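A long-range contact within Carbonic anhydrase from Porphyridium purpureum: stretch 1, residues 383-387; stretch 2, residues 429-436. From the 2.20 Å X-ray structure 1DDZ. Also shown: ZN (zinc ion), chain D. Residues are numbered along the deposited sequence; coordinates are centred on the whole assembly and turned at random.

Stretch 1 383-387: GHYAC
Stretch 2, residues 429-436: SLNRLIEI

A zinc-binding turn rests here on one side of a helix from later in the chain; the touching residues are at least 43 apart in sequence. Residues 429-436 are helical throughout, with phi/psi near -65/-40, and the helix runs on past both ends. Leu430, Asn431 and Ile434 point their CA-to-CB bonds toward the turn, the familiar i, i+1, i+4 spacing of a helical face, while Arg432 points away. The register is set by Tyr385 and Asn431, whose CA atoms lie 5.5 Å apart, and the contact buries 337 Å² in all.

Stretch 1 enters extended. Gly383 (-106/177) is buried, and an ideal CB on it would lie 3.8 Å from Ile434 CG2. His384 (-148/143) opens a type II turn that closes at Cys387, where Cys387 N donates to His384 O at 3.2 Å. The CA-to-CB bond of His384 points away from the helix, and with chi1 at 60° (p) and chi2 at 115° the imidazole reaches the metal, NE2 to ZN 2.0 Å. The backbone still faces the helix: His384 O is 3.3 Å from Ile434 CD1.

Tyr385 (-62/145) gives up the most surface to the helix, 81 Å². Its CB leaves sideways, and chi1 -69° (m) with chi2 128° sets the ring obliquely against Asn431, Tyr385 CD2 3.5 Å from Asn431 CG. The phenol then donates a hydrogen bond from Tyr385 OH to Glu435 OE2, 2.9 Å, with the carboxylate at the ring edge. Glu435 starts sideways too, but chi1 -69° (m) and chi2 169° (t) bring its end nearer. Arg432 (chi1 t, chi2 p) holds the other oxygen in a salt bridge, Arg432 NH1 to Glu435 OE1 3.0 Å, so a buried acid is paired with both a phenol and a cation.

Ala386 takes the left-handed corner of the turn (66/17). Its small side chain points away into an exposed position, leaving its backbone close to the helix: Ala386 N is 3.1 Å from Asn431 ND2, though the orientation of that amide is uncertain, and Ala386 CA is 4.0 Å from Leu430 CD1.

Cys387 (-46/119) is an N-cap, its side chain capping a backbone N just beyond the stretch. With chi1 at 180° (t), Cys387 SG binds ZN at 2.3 Å; two further ligand atoms come from elsewhere in the structure. Ile434, chi1 -74° (m) and chi2 -179° (t), extends CD1 against the turn, 3.3 Å from Cys387 N and 3.7 Å from Cys387 CB. The rule is economical: the extended CD1 arm of a beta-branched isoleucine packs against the turn backbone while His384 and Cys387 bind zinc.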

# COMPACT_ATOMS: atom_id res chain seq x y z
N GLY A 383 5.58 9.85 19.60
CA GLY A 383 5.85 8.49 20.01
C GLY A 383 5.56 8.43 21.51
O GLY A 383 5.24 9.46 22.10
N HIS A 384 5.66 7.27 22.14
CA HIS A 384 5.39 7.17 23.58
C HIS A 384 6.27 6.10 24.21
O HIS A 384 6.54 5.07 23.59
CB HIS A 384 3.87 6.93 23.88
CG HIS A 384 3.31 5.67 23.29
ND1 HIS A 384 2.85 4.64 24.07
CD2 HIS A 384 3.19 5.25 22.01
CE1 HIS A 384 2.48 3.63 23.30
NE2 HIS A 384 2.67 3.97 22.04
N TYR A 385 6.74 6.35 25.44
CA TYR A 385 7.62 5.40 26.12
C TYR A 385 6.94 4.08 26.34
O TYR A 385 5.73 4.01 26.46
CB TYR A 385 8.12 5.98 27.43
CG TYR A 385 9.08 7.11 27.19
CD1 TYR A 385 8.91 8.33 27.82
CD2 TYR A 385 10.15 6.96 26.31
CE1 TYR A 385 9.77 9.39 27.57
CE2 TYR A 385 11.02 8.01 26.05
CZ TYR A 385 10.82 9.22 26.69
OH TYR A 385 11.66 10.28 26.43
N ALA A 386 7.72 3.02 26.26
CA ALA A 386 7.20 1.66 26.42
C ALA A 386 6.24 1.20 25.31
O ALA A 386 5.55 0.19 25.46
CB ALA A 386 6.56 1.48 27.81
N CYS A 387 6.24 1.90 24.17
CA CYS A 387 5.40 1.54 23.02
C CYS A 387 5.44 0.04 22.67
O CYS A 387 6.49 -0.50 22.29
CB CYS A 387 5.84 2.37 21.79
SG CYS A 387 4.88 2.03 20.27
N SER A 429 16.78 1.15 26.80
CA SER A 429 17.19 0.85 25.49
C SER A 429 16.00 0.93 24.51
O SER A 429 16.11 1.52 23.43
CB SER A 429 17.83 -0.55 25.53
OG SER A 429 18.02 -1.02 24.22
N LEU A 430 14.84 0.40 24.93
CA LEU A 430 13.63 0.45 24.14
C LEU A 430 13.20 1.91 24.01
O LEU A 430 12.82 2.39 22.95
CB LEU A 430 12.48 -0.27 24.85
CG LEU A 430 11.27 -0.85 24.09
CD1 LEU A 430 10.03 -0.79 24.96
CD2 LEU A 430 11.00 -0.16 22.76
N ASN A 431 13.20 2.60 25.14
CA ASN A 431 12.82 4.00 25.17
C ASN A 431 13.69 4.88 24.32
O ASN A 431 13.23 5.92 23.85
CB ASN A 431 12.81 4.51 26.60
CG ASN A 431 11.62 4.01 27.36
OD1 ASN A 431 11.44 4.37 28.50
ND2 ASN A 431 10.79 3.20 26.73
N ARG A 432 14.95 4.51 24.12
CA ARG A 432 15.84 5.32 23.28
C ARG A 432 15.48 5.06 21.82
O ARG A 432 15.43 5.99 21.01
CB ARG A 432 17.32 4.98 23.52
CG ARG A 432 18.29 5.81 22.66
CD ARG A 432 18.15 7.30 22.96
NE ARG A 432 19.36 7.83 23.58
CZ ARG A 432 19.44 8.96 24.26
NH1 ARG A 432 18.37 9.72 24.45
NH2 ARG A 432 20.62 9.38 24.68
N LEU A 433 15.25 3.80 21.50
CA LEU A 433 14.86 3.39 20.14
C LEU A 433 13.58 4.13 19.74
O LEU A 433 13.43 4.58 18.61
CB LEU A 433 14.59 1.89 20.10
CG LEU A 433 14.79 1.02 18.85
CD1 LEU A 433 13.68 0.01 18.82
CD2 LEU A 433 14.83 1.82 17.57
N ILE A 434 12.67 4.25 20.70
CA ILE A 434 11.39 4.92 20.51
C ILE A 434 11.63 6.39 20.18
O ILE A 434 10.95 6.97 19.35
CB ILE A 434 10.53 4.76 21.82
CG1 ILE A 434 10.01 3.33 21.92
CG2 ILE A 434 9.41 5.77 21.90
CD1 ILE A 434 9.15 3.14 23.13
N GLU A 435 12.64 6.99 20.81
CA GLU A 435 12.97 8.39 20.59
C GLU A 435 13.57 8.61 19.21
O GLU A 435 13.23 9.58 18.52
CB GLU A 435 13.98 8.86 21.65
CG GLU A 435 13.42 8.95 23.05
CD GLU A 435 14.50 9.15 24.12
OE1 GLU A 435 15.63 8.70 23.92
OE2 GLU A 435 14.21 9.78 25.16
N ILE A 436 14.52 7.77 18.86
CA ILE A 436 15.18 7.85 17.57
C ILE A 436 14.17 7.52 16.45
O ILE A 436 14.26 8.08 15.34
CB ILE A 436 16.37 6.90 17.55
CG1 ILE A 436 17.39 7.36 18.61
CG2 ILE A 436 17.00 6.87 16.18
CD1 ILE A 436 18.58 6.38 18.76
ZN ZN D . 2.67 2.43 20.74